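Local coordinates for protein putative xanthine dehydrogenase YAGS fad-binding subunit (Escherichia coli, PDB 5G5G) that binds the molybdenum cofactor as the large subunit of a periplasmic aldehyde oxidase, probably oxidising aldehydes to carboxylic acids, at residues A189-A194 with P236-G241; L206-Q211 with S250-A255; Q185-M190 with N347-P352. All blocks are in the same frame, centred on the assembly; numbering follows the deposited sequence. Where two conformers were deposited one is given.

Contact 1: A189-A194 with P236-G241. With MCN (pterin cytosine dinucleotide), chain Y.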
# COMPACT_ATOMS: atom_id res chain seq x y z
N ALA C 189 -2.52 3.97 2.21
CA ALA C 189 -1.60 4.43 3.25
C ALA C 189 -1.62 3.43 4.38
O ALA C 189 -2.69 2.91 4.73
CB ALA C 189 -2.01 5.81 3.77
N MET C 190 -0.44 3.14 4.94
CA MET C 190 -0.34 1.99 5.83
C MET C 190 -1.07 2.23 7.13
O MET C 190 -1.51 1.27 7.73
CB MET C 190 1.11 1.62 6.07
CG MET C 190 1.32 0.20 6.59
SD MET C 190 0.64 -1.12 5.58
CE MET C 190 1.28 -0.69 4.00
N GLU C 191 -1.23 3.49 7.56
CA GLU C 191 -2.11 3.79 8.71
C GLU C 191 -3.53 3.96 8.22
O GLU C 191 -3.82 4.91 7.49
CB GLU C 191 -1.62 5.03 9.49
CG GLU C 191 -2.50 5.41 10.69
CD GLU C 191 -2.34 6.87 11.13
OE1 GLU C 191 -1.81 7.71 10.35
OE2 GLU C 191 -2.76 7.15 12.26
N PRO C 192 -4.45 3.10 8.69
CA PRO C 192 -5.84 3.31 8.38
C PRO C 192 -6.26 4.66 8.92
O PRO C 192 -5.79 5.07 10.01
CB PRO C 192 -6.55 2.16 9.19
CG PRO C 192 -5.54 1.06 9.26
CD PRO C 192 -4.25 1.85 9.46
N HIS C 193 -7.21 5.28 8.26
CA HIS C 193 -7.75 6.53 8.75
C HIS C 193 -8.29 6.29 10.17
O HIS C 193 -8.98 5.31 10.43
CB HIS C 193 -8.90 7.02 7.89
CG HIS C 193 -8.51 7.45 6.52
ND1 HIS C 193 -8.05 6.58 5.56
CD2 HIS C 193 -8.49 8.67 5.95
CE1 HIS C 193 -7.78 7.25 4.46
NE2 HIS C 193 -8.05 8.52 4.66
N ALA C 194 -7.95 7.19 11.09
CA ALA C 194 -8.43 7.11 12.46
C ALA C 194 -8.46 8.44 13.18
O ALA C 194 -7.64 9.32 12.89
CB ALA C 194 -7.57 6.13 13.26
N PRO C 236 0.39 15.05 14.85
CA PRO C 236 1.84 15.25 14.77
C PRO C 236 2.55 14.17 13.98
O PRO C 236 3.63 14.42 13.46
CB PRO C 236 2.28 15.28 16.26
CG PRO C 236 1.25 14.41 16.96
CD PRO C 236 -0.04 14.74 16.25
N TYR C 237 1.96 12.98 13.92
CA TYR C 237 2.48 11.84 13.14
C TYR C 237 1.38 11.20 12.33
O TYR C 237 0.31 10.87 12.86
CB TYR C 237 3.18 10.78 14.03
CG TYR C 237 4.32 11.38 14.77
CD1 TYR C 237 5.50 11.65 14.13
CD2 TYR C 237 4.17 11.76 16.11
CE1 TYR C 237 6.55 12.27 14.79
CE2 TYR C 237 5.21 12.40 16.77
CZ TYR C 237 6.38 12.65 16.08
OH TYR C 237 7.38 13.27 16.74
N ILE C 238 1.63 11.03 11.03
CA ILE C 238 0.65 10.53 10.06
C ILE C 238 1.33 9.39 9.33
O ILE C 238 2.43 9.57 8.80
CB ILE C 238 0.26 11.61 9.06
CG1 ILE C 238 -0.52 12.69 9.79
CG2 ILE C 238 -0.58 11.06 7.89
CD1 ILE C 238 -0.03 14.05 9.59
N GLY C 239 0.71 8.22 9.34
CA GLY C 239 1.23 7.06 8.74
C GLY C 239 0.91 7.02 7.26
O GLY C 239 0.37 6.02 6.75
N GLY C 240 1.35 8.06 6.53
CA GLY C 240 1.13 8.12 5.10
C GLY C 240 -0.23 8.67 4.74
O GLY C 240 -1.20 8.55 5.51
N GLY C 241 -0.34 9.30 3.57
CA GLY C 241 -1.62 9.82 3.08
C GLY C 241 -1.74 9.79 1.55
O GLY C 241 -2.73 9.28 1.01
N1 MCN Y . 12.30 18.10 -0.12
C2 MCN Y . 13.69 18.54 0.06
N3 MCN Y . 13.82 19.72 -0.90
C4 MCN Y . 13.02 20.23 -1.82
C5 MCN Y . 11.62 19.69 -1.72
C6 MCN Y . 11.38 18.66 -0.97
O2 MCN Y . 14.49 18.16 0.75
N4 MCN Y . 13.26 21.16 -2.67
C1' MCN Y . 12.05 16.85 0.58
C2D MCN Y . 11.87 17.06 2.13
O2' MCN Y . 12.23 15.87 2.82
C3' MCN Y . 10.45 17.30 2.14
C4D MCN Y . 9.69 16.33 1.13
O4D MCN Y . 10.82 16.28 0.12
O3' MCN Y . 9.72 17.15 3.41
C5' MCN Y . 8.52 16.66 0.41
O5' MCN Y . 8.36 18.05 0.20
PA MCN Y . 7.36 18.52 -0.89
O1A MCN Y . 7.14 20.02 -0.66
O2A MCN Y . 7.76 17.99 -2.22
O3A MCN Y . 5.92 17.73 -0.48
PB MCN Y . 4.91 18.26 0.61
O1B MCN Y . 3.95 19.19 0.01
O2B MCN Y . 5.67 18.67 1.84
O3B MCN Y . 4.27 16.87 0.99
C10 MCN Y . 3.13 16.36 0.17
C9' MCN Y . 3.52 15.30 -0.81
C8' MCN Y . 2.20 14.98 -1.69
S8' MCN Y . 1.24 16.22 -2.28
C7' MCN Y . 1.87 13.78 -1.73
S7' MCN Y . 0.34 13.25 -2.48
C6' MCN Y . 2.84 12.62 -1.36
C7 MCN Y . 4.26 13.31 -1.12
O9' MCN Y . 4.20 14.32 -0.20
N5' MCN Y . 2.30 12.15 0.02
C4A MCN Y . 3.19 11.30 0.88
N8' MCN Y . 5.14 12.28 -0.52
C4B MCN Y . 4.70 11.52 0.51
N1' MCN Y . 5.61 10.68 1.15
C2' MCN Y . 5.32 10.04 2.36
N2' MCN Y . 6.12 9.27 2.93
N3' MCN Y . 3.98 9.89 2.61
C4' MCN Y . 2.89 10.58 2.12
O4' MCN Y . 1.66 10.56 2.35
O HOH W 1 1.98 4.80 4.45
O HOH W 2 -2.22 9.69 12.97

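Contact 2: L206-Q211 with S250-A255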
# COMPACT_ATOMS: atom_id res chain seq x y z
N LEU C 206 -9.69 16.90 18.62
CA LEU C 206 -9.66 15.73 17.74
C LEU C 206 -8.21 15.40 17.45
O LEU C 206 -7.49 16.23 16.85
CB LEU C 206 -10.40 16.01 16.42
CG LEU C 206 -10.66 14.73 15.60
CD1 LEU C 206 -11.95 14.04 16.06
CD2 LEU C 206 -10.73 14.99 14.12
N TRP C 207 -7.80 14.21 17.83
CA TRP C 207 -6.54 13.64 17.41
C TRP C 207 -6.87 12.86 16.16
O TRP C 207 -7.82 12.05 16.13
CB TRP C 207 -6.01 12.69 18.46
CG TRP C 207 -5.53 13.37 19.74
CD1 TRP C 207 -4.25 13.64 20.08
CD2 TRP C 207 -6.34 13.84 20.84
NE1 TRP C 207 -4.19 14.24 21.33
CE2 TRP C 207 -5.46 14.36 21.82
CE3 TRP C 207 -7.72 13.81 21.13
CZ2 TRP C 207 -5.91 14.89 23.06
CZ3 TRP C 207 -8.16 14.39 22.31
CH2 TRP C 207 -7.28 14.90 23.28
N THR C 208 -6.10 13.07 15.10
CA THR C 208 -6.50 12.49 13.83
C THR C 208 -5.28 12.24 12.96
O THR C 208 -4.13 12.47 13.39
CB THR C 208 -7.55 13.43 13.13
OG1 THR C 208 -8.17 12.78 12.00
CG2 THR C 208 -6.88 14.71 12.69
N SER C 209 -5.55 11.75 11.74
CA SER C 209 -4.53 11.46 10.74
C SER C 209 -4.93 12.29 9.50
O SER C 209 -5.88 11.96 8.82
CB SER C 209 -4.50 9.94 10.43
OG SER C 209 -3.39 9.62 9.59
N ASN C 210 -4.29 13.47 9.35
CA ASN C 210 -4.74 14.43 8.37
C ASN C 210 -3.54 15.25 7.88
O ASN C 210 -2.75 15.69 8.70
CB ASN C 210 -5.85 15.31 8.95
CG ASN C 210 -6.60 16.09 7.89
OD1 ASN C 210 -6.03 16.93 7.22
ND2 ASN C 210 -7.87 15.77 7.68
N GLN C 211 -3.46 15.48 6.57
CA GLN C 211 -2.37 16.21 5.94
C GLN C 211 -2.51 17.74 6.10
O GLN C 211 -1.51 18.47 5.91
CB GLN C 211 -2.35 15.89 4.44
CG GLN C 211 -2.10 14.43 4.08
CD GLN C 211 -2.19 14.07 2.61
OE1 GLN C 211 -2.76 13.04 2.22
NE2 GLN C 211 -1.65 14.95 1.77
N SER C 250 -14.80 10.09 7.20
CA SER C 250 -15.88 9.63 8.06
C SER C 250 -15.40 9.35 9.50
O SER C 250 -16.17 9.48 10.45
CB SER C 250 -16.53 8.40 7.46
OG SER C 250 -15.60 7.33 7.29
N ASP C 251 -14.14 8.92 9.64
CA ASP C 251 -13.60 8.63 11.01
C ASP C 251 -13.67 9.86 11.96
O ASP C 251 -13.99 9.73 13.15
CB ASP C 251 -12.16 8.13 10.96
CG ASP C 251 -11.21 9.14 10.30
OD1 ASP C 251 -11.51 9.57 9.16
OD2 ASP C 251 -10.18 9.51 10.94
N ALA C 252 -13.26 11.00 11.45
CA ALA C 252 -13.20 12.25 12.19
C ALA C 252 -14.61 12.73 12.57
O ALA C 252 -14.88 13.10 13.72
CB ALA C 252 -12.48 13.27 11.35
N LEU C 253 -15.49 12.81 11.58
CA LEU C 253 -16.85 13.20 11.83
C LEU C 253 -17.50 12.28 12.85
O LEU C 253 -18.09 12.74 13.84
CB LEU C 253 -17.68 13.22 10.56
CG LEU C 253 -19.14 13.59 10.81
CD1 LEU C 253 -19.29 14.95 11.46
CD2 LEU C 253 -19.94 13.55 9.54
N LEU C 254 -17.37 10.97 12.63
CA LEU C 254 -18.12 10.03 13.49
C LEU C 254 -17.54 10.01 14.89
O LEU C 254 -18.31 9.94 15.89
CB LEU C 254 -18.19 8.65 12.86
CG LEU C 254 -19.20 8.65 11.68
CD1 LEU C 254 -19.01 7.40 10.89
CD2 LEU C 254 -20.63 8.65 12.14
N ALA C 255 -16.22 10.11 15.03
CA ALA C 255 -15.62 10.19 16.37
C ALA C 255 -16.20 11.36 17.13
O ALA C 255 -16.60 11.24 18.31
CB ALA C 255 -14.10 10.30 16.29
O HOH W 3 -7.87 9.91 9.57

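Contact 3: Q185-M190 with N347-P352. With MOS (dioxothiomolybdenum(VI) ion), chain Z; MCN (pterin cytosine dinucleotide), chain Y.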
# COMPACT_ATOMS: atom_id res chain seq x y z
N GLN C 185 -7.34 4.06 -8.86
CA GLN C 185 -6.26 3.66 -7.95
C GLN C 185 -6.57 4.09 -6.53
O GLN C 185 -7.31 5.07 -6.29
CB GLN C 185 -4.87 4.21 -8.40
CG GLN C 185 -4.50 3.76 -9.81
CD GLN C 185 -3.30 4.52 -10.40
OE1 GLN C 185 -2.97 5.61 -9.98
NE2 GLN C 185 -2.71 3.94 -11.47
N SER C 186 -5.87 3.46 -5.60
CA SER C 186 -6.12 3.64 -4.17
C SER C 186 -4.86 4.00 -3.40
O SER C 186 -3.80 3.44 -3.65
CB SER C 186 -6.77 2.34 -3.59
OG SER C 186 -7.48 2.60 -2.39
N HIS C 187 -5.00 4.83 -2.36
CA HIS C 187 -3.81 5.32 -1.65
C HIS C 187 -3.08 4.22 -0.89
O HIS C 187 -1.86 4.11 -0.91
CB HIS C 187 -4.16 6.46 -0.72
CG HIS C 187 -5.04 7.47 -1.36
ND1 HIS C 187 -6.42 7.32 -1.41
CD2 HIS C 187 -4.75 8.60 -2.03
CE1 HIS C 187 -6.93 8.33 -2.08
NE2 HIS C 187 -5.93 9.12 -2.46
N MET C 188 -3.88 3.40 -0.21
CA MET C 188 -3.36 2.32 0.61
C MET C 188 -2.32 2.80 1.61
O MET C 188 -1.33 2.11 1.89
CB MET C 188 -2.77 1.19 -0.23
CG MET C 188 -3.63 0.71 -1.38
SD MET C 188 -5.13 -0.15 -0.87
CE MET C 188 -4.54 -1.62 -0.25
N ALA C 189 -2.52 3.97 2.21
CA ALA C 189 -1.60 4.43 3.25
C ALA C 189 -1.62 3.43 4.38
O ALA C 189 -2.69 2.91 4.73
CB ALA C 189 -2.01 5.81 3.77
N MET C 190 -0.44 3.14 4.94
CA MET C 190 -0.34 1.99 5.83
C MET C 190 -1.07 2.23 7.13
O MET C 190 -1.51 1.27 7.73
CB MET C 190 1.11 1.62 6.07
CG MET C 190 1.32 0.20 6.59
SD MET C 190 0.64 -1.12 5.58
CE MET C 190 1.28 -0.69 4.00
N ASN C 347 -10.91 11.54 -6.18
CA ASN C 347 -10.23 12.72 -5.68
C ASN C 347 -8.72 12.53 -5.77
O ASN C 347 -8.23 11.54 -6.34
CB ASN C 347 -10.69 13.06 -4.23
CG ASN C 347 -10.83 14.56 -3.99
OD1 ASN C 347 -9.94 15.37 -4.37
ND2 ASN C 347 -11.88 14.94 -3.32
N ALA C 348 -8.00 13.46 -5.14
CA ALA C 348 -6.54 13.50 -5.23
C ALA C 348 -5.84 12.24 -4.78
O ALA C 348 -6.09 11.68 -3.70
CB ALA C 348 -5.99 14.65 -4.41
N MET C 349 -4.90 11.84 -5.61
CA MET C 349 -3.87 10.91 -5.26
C MET C 349 -2.58 11.42 -5.90
O MET C 349 -2.63 12.05 -6.97
CB MET C 349 -4.21 9.51 -5.73
CG MET C 349 -3.16 8.47 -5.40
SD MET C 349 -3.80 6.78 -5.70
CE MET C 349 -2.34 5.76 -5.73
N ARG C 350 -1.49 11.17 -5.19
CA ARG C 350 -0.11 11.67 -5.53
C ARG C 350 0.02 12.08 -6.99
O ARG C 350 -0.06 11.23 -7.88
CB ARG C 350 0.90 10.62 -5.15
CG ARG C 350 2.34 11.17 -5.06
CD ARG C 350 3.21 10.06 -4.53
NE ARG C 350 4.53 10.54 -4.15
CZ ARG C 350 5.41 9.90 -3.36
NH1 ARG C 350 5.14 8.70 -2.90
NH2 ARG C 350 6.58 10.46 -3.07
N ALA C 351 0.23 13.37 -7.22
CA ALA C 351 0.31 14.00 -8.57
C ALA C 351 -1.01 13.82 -9.33
O ALA C 351 -1.05 13.28 -10.45
CB ALA C 351 1.50 13.49 -9.37
N PRO C 352 -2.10 14.35 -8.78
CA PRO C 352 -3.36 14.28 -9.49
C PRO C 352 -3.23 14.95 -10.85
O PRO C 352 -2.60 16.03 -10.96
CB PRO C 352 -4.34 15.09 -8.62
CG PRO C 352 -3.50 15.73 -7.58
CD PRO C 352 -2.20 15.07 -7.50
MO MOS Z . -0.83 15.23 -2.73
S MOS Z . -2.44 14.30 -4.11
O1 MOS Z . -1.83 15.21 -1.24
O2 MOS Z . -1.49 16.96 -3.71
N1 MCN Y . 12.30 18.10 -0.12
C2 MCN Y . 13.69 18.54 0.06
N3 MCN Y . 13.82 19.72 -0.90
C4 MCN Y . 13.02 20.23 -1.82
C5 MCN Y . 11.62 19.69 -1.72
C6 MCN Y . 11.38 18.66 -0.97
O2 MCN Y . 14.49 18.16 0.75
N4 MCN Y . 13.26 21.16 -2.67
C1' MCN Y . 12.05 16.85 0.58
C2D MCN Y . 11.87 17.06 2.13
O2' MCN Y . 12.23 15.87 2.82
C3' MCN Y . 10.45 17.30 2.14
C4D MCN Y . 9.69 16.33 1.13
O4D MCN Y . 10.82 16.28 0.12
O3' MCN Y . 9.72 17.15 3.41
C5' MCN Y . 8.52 16.66 0.41
O5' MCN Y . 8.36 18.05 0.20
PA MCN Y . 7.36 18.52 -0.89
O1A MCN Y . 7.14 20.02 -0.66
O2A MCN Y . 7.76 17.99 -2.22
O3A MCN Y . 5.92 17.73 -0.48
PB MCN Y . 4.91 18.26 0.61
O1B MCN Y . 3.95 19.19 0.01
O2B MCN Y . 5.67 18.67 1.84
O3B MCN Y . 4.27 16.87 0.99
C10 MCN Y . 3.13 16.36 0.17
C9' MCN Y . 3.52 15.30 -0.81
C8' MCN Y . 2.20 14.98 -1.69
S8' MCN Y . 1.24 16.22 -2.28
C7' MCN Y . 1.87 13.78 -1.73
S7' MCN Y . 0.34 13.25 -2.48
C6' MCN Y . 2.84 12.62 -1.36
C7 MCN Y . 4.26 13.31 -1.12
O9' MCN Y . 4.20 14.32 -0.20
N5' MCN Y . 2.30 12.15 0.02
C4A MCN Y . 3.19 11.30 0.88
N8' MCN Y . 5.14 12.28 -0.52
C4B MCN Y . 4.70 11.52 0.51
N1' MCN Y . 5.61 10.68 1.15
C2' MCN Y . 5.32 10.04 2.36
N2' MCN Y . 6.12 9.27 2.93
N3' MCN Y . 3.98 9.89 2.61
C4' MCN Y . 2.89 10.58 2.12
O4' MCN Y . 1.66 10.56 2.35

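Contact 1: A189-A194 with P236-G241
Glu-191 holds Gly-239 twice, once with its backbone and once with its carboxylate. Its N donates to Gly-239 O at 3.1 Å, on a lone pair in the carbonyl plane. Gly-239 N answers with a bond to Glu-191 OE1 at 2.8 Å, coming from above the carboxylate plane; OE1 is also hydrogen-bonded to Ser-209 OG. CG anti to the backbone N (chi1 179°) and an extended chain beyond it carry the carboxylate to that N-H. This is the tight part: Glu-191 CB lies 3.6 Å from Gly-239 CA, and a CB on this glycine, the centre of an inverse gamma turn, would collide with it. Ala-189 CB presses on Gly-240 O at 3.3 Å. Water fills the looser flanks: one molecule accepts from Met-190 N and donates to Gly-239 O, while another sits 2.7 Å from Glu-191 OE2 and beside Tyr-237 O. With only a methyl in place of this glutamate, as in an alanine here, Gly-239 N and Ser-209 OG would probably lose their shared partner. The glycine loop serves the cofactor directly, since Gly-241 N donates to the pterin oxygen O4' at 2.7 Å. Residues 236-241 lead from strand 231-234 toward helix 250-262, with Tyr-237 against helix 27-31; residues 189-194 run into strand 194-200, where Pro-192 and Ala-194 rest on Met-269 of strand 266-269.

Contact 2: L206-Q211 with S250-A255
Leu-206 lays its CD2 methyl on Ala-252 CB at 3.7 Å, the main apolar overlap between the strand and the helix. Both belong to an alpha/beta layer of the molybdopterin-binding region: strand 203-208 lies inside a mixed sheet, and helix 250-262 belongs to the connection from strand 231-234 to the parallel strand 266-269, a beta-alpha-beta crossover that passes over the strands between. The short segments 206-208 and 250-255 run nearly antiparallel, at 158°, and their axes come within 9.6 Å, about the usual spacing for a helix packed on a sheet; the small side chains of Ala-252 and Ala-255 are compatible with it. Leu-206 has CG anti to its own N (chi1 -168°), which sends both methyls at the helix: CD1 reaches Ala-255 CB at 4.3 Å, about one turn beyond Ala-252. The same leucine also touches Leu-220 of helix 213-224, while Leu-253, on another side of its own helix, packs on Thr-223 and Leu-224.

Toward the N terminus of the helix the contact turns polar. Thr-208 and Asp-251 cross at about a right angle without a direct bond, and both hydrogen-bond to Ser-195 OG of strand 194-200, which therefore links strand to helix. Beyond the strand, the chain reaches the active site: Gln-211 NE2 is hydrogen-bonded to an oxo group of the molybdenum centre, and its OE1 is held by the backbone N of Gly-243 and Lys-245. At the polar end a water bridges Ser-209 O, at 3.0 Å, and Asp-251 OD2, at 2.7 Å; Thr-208 OG1 stands 4.0 Å from the same Asp-251 OD2.

Contact 3: Q185-M190 with N347-P352
Met-349 threads past the ring of His-187 and ends against the backbone of Ser-186. Its CB lies 3.7 Å from His-187 NE2, and CG is equally near, 3.7 Å, to His-187 CD2. SD then stands over the imidazole face, 4.5 Å from the ring centroid and 24° off the ring normal, a Met-aromatic contact, and also meets Gln-185 CB at 3.9 Å. Finally CE touches Ser-186 O at 3.4 Å. A chain extended throughout, with chi1 at 180°, lets one side chain make all these contacts in sequence. The ring is fixed from its edge: His-187 NE2 donates to Ala-348 O at 2.8 Å and 170°, with the oxygen close to the ring plane, which settles the rotation of the imidazole under the sulfur.

The held segment lines the molybdenum site. Arg-350 N is 3.4 Å from the sulfur of the dioxothiomolybdenum ion, and Ala-348 CB and Pro-352 CD also border that sulfur, while the guanidinium face of Arg-350 lies against N8' of the pterin. Ser-186 O and His-187 O each accept a hydrogen bond from a basic side chain of another protein chain. Residues 185-190 follow strand 174-182, residues 347-352 bridge from strand 331-340 to helix 354-372, and helix 619-638 flanks both through Ala-636 on Gln-185 and Met-632 on Arg-350.

Overall arrangement
From the N terminus, the chain leaves strand 174-182 through 185-190, the first half of contact 3, and overlaps directly into 189-194 of contact 1; Ala-189 and Met-190 belong to both. Strand 203-208 then opens contact 2, the loop at 236-241 closes contact 1, and helix 250-262 closes contact 2, so these two cross. Contact 3 closes last, its two segments 157 residues apart at their near ends, and contact 2 is nested within its loop. Contact 2 fastens a helix to the sheet, contact 1 joins loops at the sheet's end to the pterin, and contact 3 carries the connection to the molybdenum; contacts 1 and 3 both touch the pterin cofactor.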